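Local coordinates for protein adenosine kinase, putative (Trypanosoma brucei, PDB 3OTX) that probably phosphorylates adenosine to AMP at the expense of ATP, with magnesium as cofactor, in the purine salvage pathway, at residues A[6-18]-A[159-172]. The protein carries 1 engineered substitution. Sequence-based numbering, arbitrary orientation.
Sequences APLRVYVQCNPLL and AMDESRIFYFSGFT. With AP5 (bis(adenosine)-5'-pentaphosphate), chain C.
Y11 N donates to I165 O (2.8 Å, N-H...O 172°), and Y11 O receives Y167 N just as straight; with Q13 N to Y167 O, this ladder makes 10-13 and 165-169 neighbouring parallel strands, their axes only slightly turned from each other. They lie in the middle of the large, mostly parallel sheet of this PfkB-family kinase, with 86-89 and 193-197 as the next strands outward.

Packing is tight on the face carrying Y11, Q13, F166 and F168. The Y11 ring reaches helix 154-162 through a trans first torsion that sets CG opposite the backbone N. M160 CG lies 3.5 Å from Y11 CE1. M160 SD stands above the Y11 ring face, 5.0 Å from its centroid, a Met-aromatic contact. The edge of the same ring meets F168 CE1. Q13 CB sits over the F168 face, 3.6 Å from the centroid and close to the normal, a CH-pi contact. On the reverse face, V12 CG1 touches the edge of Y167, which helix 300-311 covers.

At the more exposed start, L8 packs loosely, its CB 4.2 Å from I165 CD1. R9 instead makes a close charged contact: its NH2 forms a 2.5 Å salt bridge with E162 OE2, the guanidinium and carboxylate planes being 82° apart. R9 O accepts from both R164 N and I165 N, and one water donates to V10 O and S163 OG.

At the other end the pairing weakens, S169 N to Q13 O being long, and the chains lead into the nucleoside pocket. N15 ND2 donates to AP5 N1B (3.1 Å, 171°). The adenine lies between the F171 ring face and L17 CD1, which is 3.6 Å from AP5 C4B. A largely apolar interior held by backbone hydrogen bonds thus gives way to polar recognition: an amide N-H reads the adenine N1 acceptor, while F171 and L17 together keep the base in its plane.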
# COMPACT_ATOMS: atom_id res chain seq x y z
N ALA A 6 21.41 -1.10 -11.28
CA ALA A 6 21.17 -0.47 -9.93
C ALA A 6 19.85 0.30 -9.90
O ALA A 6 19.68 1.26 -10.66
CB ALA A 6 22.30 0.46 -9.56
N PRO A 7 18.92 -0.10 -9.02
CA PRO A 7 17.59 0.49 -9.03
C PRO A 7 17.62 1.93 -8.60
O PRO A 7 18.40 2.30 -7.72
CB PRO A 7 16.83 -0.32 -7.97
CG PRO A 7 17.88 -0.85 -7.06
CD PRO A 7 19.07 -1.09 -7.95
N LEU A 8 16.72 2.71 -9.20
CA LEU A 8 16.44 4.05 -8.70
C LEU A 8 15.97 3.95 -7.26
O LEU A 8 15.27 3.00 -6.87
CB LEU A 8 15.33 4.71 -9.50
CG LEU A 8 15.64 4.97 -10.98
CD1 LEU A 8 14.38 5.49 -11.65
CD2 LEU A 8 16.82 5.96 -11.16
N ARG A 9 16.36 4.94 -6.47
CA ARG A 9 15.91 5.01 -5.07
C ARG A 9 14.41 5.32 -4.95
O ARG A 9 13.86 6.17 -5.67
CB ARG A 9 16.75 6.05 -4.32
CG ARG A 9 18.22 5.65 -4.14
CD ARG A 9 18.41 4.89 -2.83
NE ARG A 9 18.05 5.69 -1.66
CZ ARG A 9 18.29 5.35 -0.39
NH1 ARG A 9 18.92 4.22 -0.09
NH2 ARG A 9 17.91 6.15 0.59
N VAL A 10 13.78 4.59 -4.03
CA VAL A 10 12.35 4.63 -3.83
C VAL A 10 12.07 5.18 -2.44
O VAL A 10 12.72 4.78 -1.45
CB VAL A 10 11.74 3.21 -3.99
CG1 VAL A 10 10.28 3.23 -3.60
CG2 VAL A 10 11.85 2.74 -5.46
N TYR A 11 11.12 6.10 -2.37
CA TYR A 11 10.65 6.68 -1.12
C TYR A 11 9.24 6.19 -0.91
O TYR A 11 8.38 6.41 -1.78
CB TYR A 11 10.64 8.21 -1.26
CG TYR A 11 10.12 8.97 -0.05
CD1 TYR A 11 11.05 9.53 0.85
CD2 TYR A 11 8.75 9.15 0.17
CE1 TYR A 11 10.62 10.23 1.97
CE2 TYR A 11 8.29 9.86 1.31
CZ TYR A 11 9.24 10.38 2.20
OH TYR A 11 8.79 11.09 3.29
N VAL A 12 8.98 5.55 0.23
CA VAL A 12 7.64 5.07 0.54
C VAL A 12 7.17 5.70 1.84
O VAL A 12 7.94 5.77 2.80
CB VAL A 12 7.66 3.53 0.77
CG1 VAL A 12 6.29 2.99 1.28
CG2 VAL A 12 8.11 2.79 -0.49
N GLN A 13 5.91 6.12 1.89
CA GLN A 13 5.34 6.68 3.12
C GLN A 13 3.98 6.06 3.37
O GLN A 13 3.14 5.94 2.45
CB GLN A 13 5.26 8.22 3.03
CG GLN A 13 4.70 8.90 4.30
CD GLN A 13 5.09 10.37 4.44
OE1 GLN A 13 4.34 11.18 5.03
NE2 GLN A 13 6.26 10.71 3.94
N CYS A 14 3.77 5.66 4.63
CA CYS A 14 2.50 5.05 5.01
C CYS A 14 2.45 5.05 6.55
O CYS A 14 3.18 5.82 7.23
CB CYS A 14 2.43 3.63 4.42
SG CYS A 14 0.82 2.80 4.52
N ASN A 15 1.56 4.22 7.09
CA ASN A 15 1.33 4.08 8.53
C ASN A 15 1.86 2.74 8.97
O ASN A 15 1.34 1.70 8.54
CB ASN A 15 -0.18 4.10 8.77
CG ASN A 15 -0.85 5.34 8.18
OD1 ASN A 15 -0.33 6.45 8.33
ND2 ASN A 15 -2.02 5.18 7.51
N PRO A 16 2.93 2.73 9.80
CA PRO A 16 3.52 1.44 10.14
C PRO A 16 2.66 0.81 11.25
O PRO A 16 2.43 1.42 12.29
CB PRO A 16 4.94 1.81 10.63
CG PRO A 16 4.88 3.26 10.99
CD PRO A 16 3.79 3.88 10.17
N LEU A 17 2.11 -0.37 10.96
CA LEU A 17 1.18 -1.00 11.91
C LEU A 17 1.62 -2.41 12.18
O LEU A 17 2.10 -3.08 11.26
CB LEU A 17 -0.24 -1.06 11.31
CG LEU A 17 -0.83 0.21 10.72
CD1 LEU A 17 -2.18 -0.13 10.06
CD2 LEU A 17 -1.01 1.26 11.83
N LEU A 18 1.48 -2.87 13.42
CA LEU A 18 1.64 -4.28 13.71
C LEU A 18 0.32 -5.02 13.44
O LEU A 18 -0.74 -4.66 14.00
CB LEU A 18 2.04 -4.46 15.18
CG LEU A 18 2.50 -5.92 15.40
CD1 LEU A 18 4.04 -6.08 15.15
CD2 LEU A 18 2.03 -6.55 16.68
N ALA A 159 16.30 11.94 2.26
CA ALA A 159 15.70 10.78 1.57
C ALA A 159 14.88 11.17 0.35
O ALA A 159 14.97 10.52 -0.71
CB ALA A 159 14.85 9.95 2.54
N MET A 160 14.11 12.25 0.47
CA MET A 160 13.35 12.72 -0.67
C MET A 160 14.30 13.22 -1.78
O MET A 160 14.10 12.90 -2.95
CB MET A 160 12.39 13.83 -0.28
CG MET A 160 11.20 13.35 0.55
SD MET A 160 9.90 14.63 0.49
CE MET A 160 8.62 13.79 1.43
N ASP A 161 15.34 13.96 -1.41
CA ASP A 161 16.27 14.49 -2.42
C ASP A 161 16.98 13.40 -3.20
O ASP A 161 17.29 13.60 -4.36
CB ASP A 161 17.30 15.45 -1.84
CG ASP A 161 16.69 16.79 -1.43
OD1 ASP A 161 15.62 17.16 -1.99
OD2 ASP A 161 17.26 17.46 -0.57
N GLU A 162 17.22 12.25 -2.56
CA GLU A 162 17.96 11.18 -3.24
C GLU A 162 17.06 10.17 -4.00
O GLU A 162 17.55 9.36 -4.79
CB GLU A 162 18.90 10.47 -2.25
CG GLU A 162 18.16 9.63 -1.25
CD GLU A 162 18.99 9.22 -0.04
OE1 GLU A 162 20.19 9.56 0.05
OE2 GLU A 162 18.41 8.55 0.84
N SER A 163 15.75 10.24 -3.76
CA SER A 163 14.78 9.30 -4.36
C SER A 163 14.28 9.81 -5.70
O SER A 163 14.26 11.04 -5.96
CB SER A 163 13.59 9.08 -3.41
OG SER A 163 14.05 8.52 -2.18
N ARG A 164 13.86 8.88 -6.55
CA ARG A 164 13.29 9.26 -7.86
C ARG A 164 11.90 8.68 -8.08
O ARG A 164 11.20 9.10 -9.00
CB ARG A 164 14.22 8.88 -9.02
CG ARG A 164 15.54 9.60 -9.00
CD ARG A 164 15.33 11.11 -9.20
NE ARG A 164 16.60 11.83 -9.22
CZ ARG A 164 17.19 12.37 -8.15
NH1 ARG A 164 16.62 12.28 -6.93
NH2 ARG A 164 18.36 12.99 -8.31
N ILE A 165 11.51 7.74 -7.23
CA ILE A 165 10.15 7.18 -7.26
C ILE A 165 9.55 7.35 -5.86
O ILE A 165 10.20 6.99 -4.87
CB ILE A 165 10.18 5.67 -7.65
CG1 ILE A 165 10.70 5.45 -9.06
CG2 ILE A 165 8.78 5.06 -7.48
CD1 ILE A 165 11.21 4.03 -9.34
N PHE A 166 8.37 7.94 -5.79
CA PHE A 166 7.69 8.26 -4.54
C PHE A 166 6.38 7.50 -4.55
O PHE A 166 5.58 7.66 -5.48
CB PHE A 166 7.46 9.78 -4.45
CG PHE A 166 8.75 10.57 -4.43
CD1 PHE A 166 9.45 10.83 -5.62
CD2 PHE A 166 9.27 11.03 -3.21
CE1 PHE A 166 10.63 11.55 -5.59
CE2 PHE A 166 10.48 11.74 -3.19
CZ PHE A 166 11.14 12.00 -4.38
N TYR A 167 6.19 6.67 -3.52
CA TYR A 167 4.97 5.90 -3.41
C TYR A 167 4.32 6.17 -2.07
O TYR A 167 4.94 5.96 -1.01
CB TYR A 167 5.27 4.40 -3.55
CG TYR A 167 4.08 3.55 -3.17
CD1 TYR A 167 2.96 3.49 -4.00
CD2 TYR A 167 4.06 2.87 -1.97
CE1 TYR A 167 1.85 2.73 -3.63
CE2 TYR A 167 2.96 2.10 -1.61
CZ TYR A 167 1.88 2.05 -2.44
OH TYR A 167 0.80 1.29 -2.07
N PHE A 168 3.07 6.62 -2.13
CA PHE A 168 2.25 6.78 -0.94
C PHE A 168 1.05 5.89 -1.03
O PHE A 168 0.45 5.78 -2.09
CB PHE A 168 1.75 8.21 -0.82
CG PHE A 168 2.75 9.15 -0.22
CD1 PHE A 168 4.01 9.36 -0.80
CD2 PHE A 168 2.40 9.88 0.90
CE1 PHE A 168 4.94 10.25 -0.22
CE2 PHE A 168 3.31 10.79 1.47
CZ PHE A 168 4.59 10.96 0.89
N SER A 169 0.71 5.23 0.08
CA SER A 169 -0.57 4.54 0.12
C SER A 169 -1.70 5.56 0.19
O SER A 169 -1.53 6.66 0.74
CB SER A 169 -0.64 3.63 1.35
OG SER A 169 -0.77 4.41 2.52
N GLY A 170 -2.86 5.19 -0.34
CA GLY A 170 -4.05 6.00 -0.17
C GLY A 170 -4.34 6.20 1.31
O GLY A 170 -4.88 7.22 1.71
N PHE A 171 -3.98 5.22 2.13
CA PHE A 171 -4.16 5.36 3.59
C PHE A 171 -3.48 6.56 4.23
O PHE A 171 -3.96 7.03 5.27
CB PHE A 171 -3.66 4.10 4.26
CG PHE A 171 -4.47 2.85 3.97
CD1 PHE A 171 -3.81 1.69 3.51
CD2 PHE A 171 -5.83 2.81 4.23
CE1 PHE A 171 -4.57 0.49 3.32
CE2 PHE A 171 -6.61 1.61 4.04
CZ PHE A 171 -5.96 0.47 3.59
N THR A 172 -2.45 7.10 3.59
CA THR A 172 -1.83 8.33 4.09
C THR A 172 -2.77 9.54 4.05
O THR A 172 -2.55 10.49 4.77
CB THR A 172 -0.53 8.71 3.34
OG1 THR A 172 -0.83 8.95 1.97
CG2 THR A 172 0.49 7.57 3.45
PA AP5 C . -5.94 -8.58 -6.13
O1A AP5 C . -6.92 -9.56 -5.50
O2A AP5 C . -6.52 -7.78 -7.28
O3A AP5 C . -5.34 -7.51 -5.09
PB AP5 C . -6.14 -6.79 -3.88
O1B AP5 C . -7.62 -6.85 -4.05
O2B AP5 C . -5.51 -5.45 -3.70
O3B AP5 C . -5.69 -7.77 -2.70
PG AP5 C . -6.28 -8.07 -1.25
O1G AP5 C . -5.83 -9.45 -0.88
O2G AP5 C . -7.79 -8.01 -1.15
O3G AP5 C . -5.49 -7.02 -0.42
PD AP5 C . -5.52 -6.68 1.16
O1D AP5 C . -6.49 -7.54 1.95
O2D AP5 C . -5.65 -5.19 1.23
O3D AP5 C . -4.05 -7.18 1.60
PE AP5 C . -2.70 -6.30 1.52
O1E AP5 C . -2.69 -5.49 0.26
O2E AP5 C . -1.50 -7.22 1.79
O5F AP5 C . -4.62 -9.41 -6.53
C5F AP5 C . -3.45 -8.74 -6.99
C4F AP5 C . -2.62 -9.70 -7.81
O4F AP5 C . -2.36 -10.89 -7.04
C3F AP5 C . -3.32 -10.24 -9.05
O3F AP5 C . -3.10 -9.36 -10.13
C2F AP5 C . -2.71 -11.61 -9.22
O2F AP5 C . -1.46 -11.50 -9.85
C1F AP5 C . -2.47 -12.05 -7.78
N9A AP5 C . -3.59 -12.83 -7.19
C8A AP5 C . -4.49 -12.41 -6.21
N7A AP5 C . -5.34 -13.45 -5.96
C5A AP5 C . -4.98 -14.50 -6.73
C6A AP5 C . -5.45 -15.79 -6.85
N6A AP5 C . -6.40 -16.28 -6.04
N1A AP5 C . -4.84 -16.64 -7.74
C2A AP5 C . -3.75 -16.24 -8.50
N3A AP5 C . -3.28 -14.95 -8.36
C4A AP5 C . -3.87 -14.11 -7.48
O5J AP5 C . -2.86 -5.26 2.76
C5J AP5 C . -2.95 -5.75 4.08
C4J AP5 C . -2.29 -4.68 4.94
O4J AP5 C . -3.11 -3.51 5.02
C3J AP5 C . -2.12 -5.09 6.41
O3J AP5 C . -0.74 -5.41 6.61
C2J AP5 C . -2.58 -3.86 7.21
O2J AP5 C . -1.69 -3.48 8.24
C1J AP5 C . -2.66 -2.80 6.14
N9B AP5 C . -3.57 -1.69 6.47
C8B AP5 C . -4.90 -1.82 6.75
N7B AP5 C . -5.37 -0.58 7.04
C5B AP5 C . -4.33 0.32 6.95
C6B AP5 C . -4.26 1.70 7.14
N6B AP5 C . -5.28 2.46 7.56
N1B AP5 C . -3.02 2.26 6.99
C2B AP5 C . -1.90 1.57 6.57
N3B AP5 C . -1.97 0.20 6.43
C4B AP5 C . -3.19 -0.39 6.59
O HOH W 1 15.20 6.11 -0.90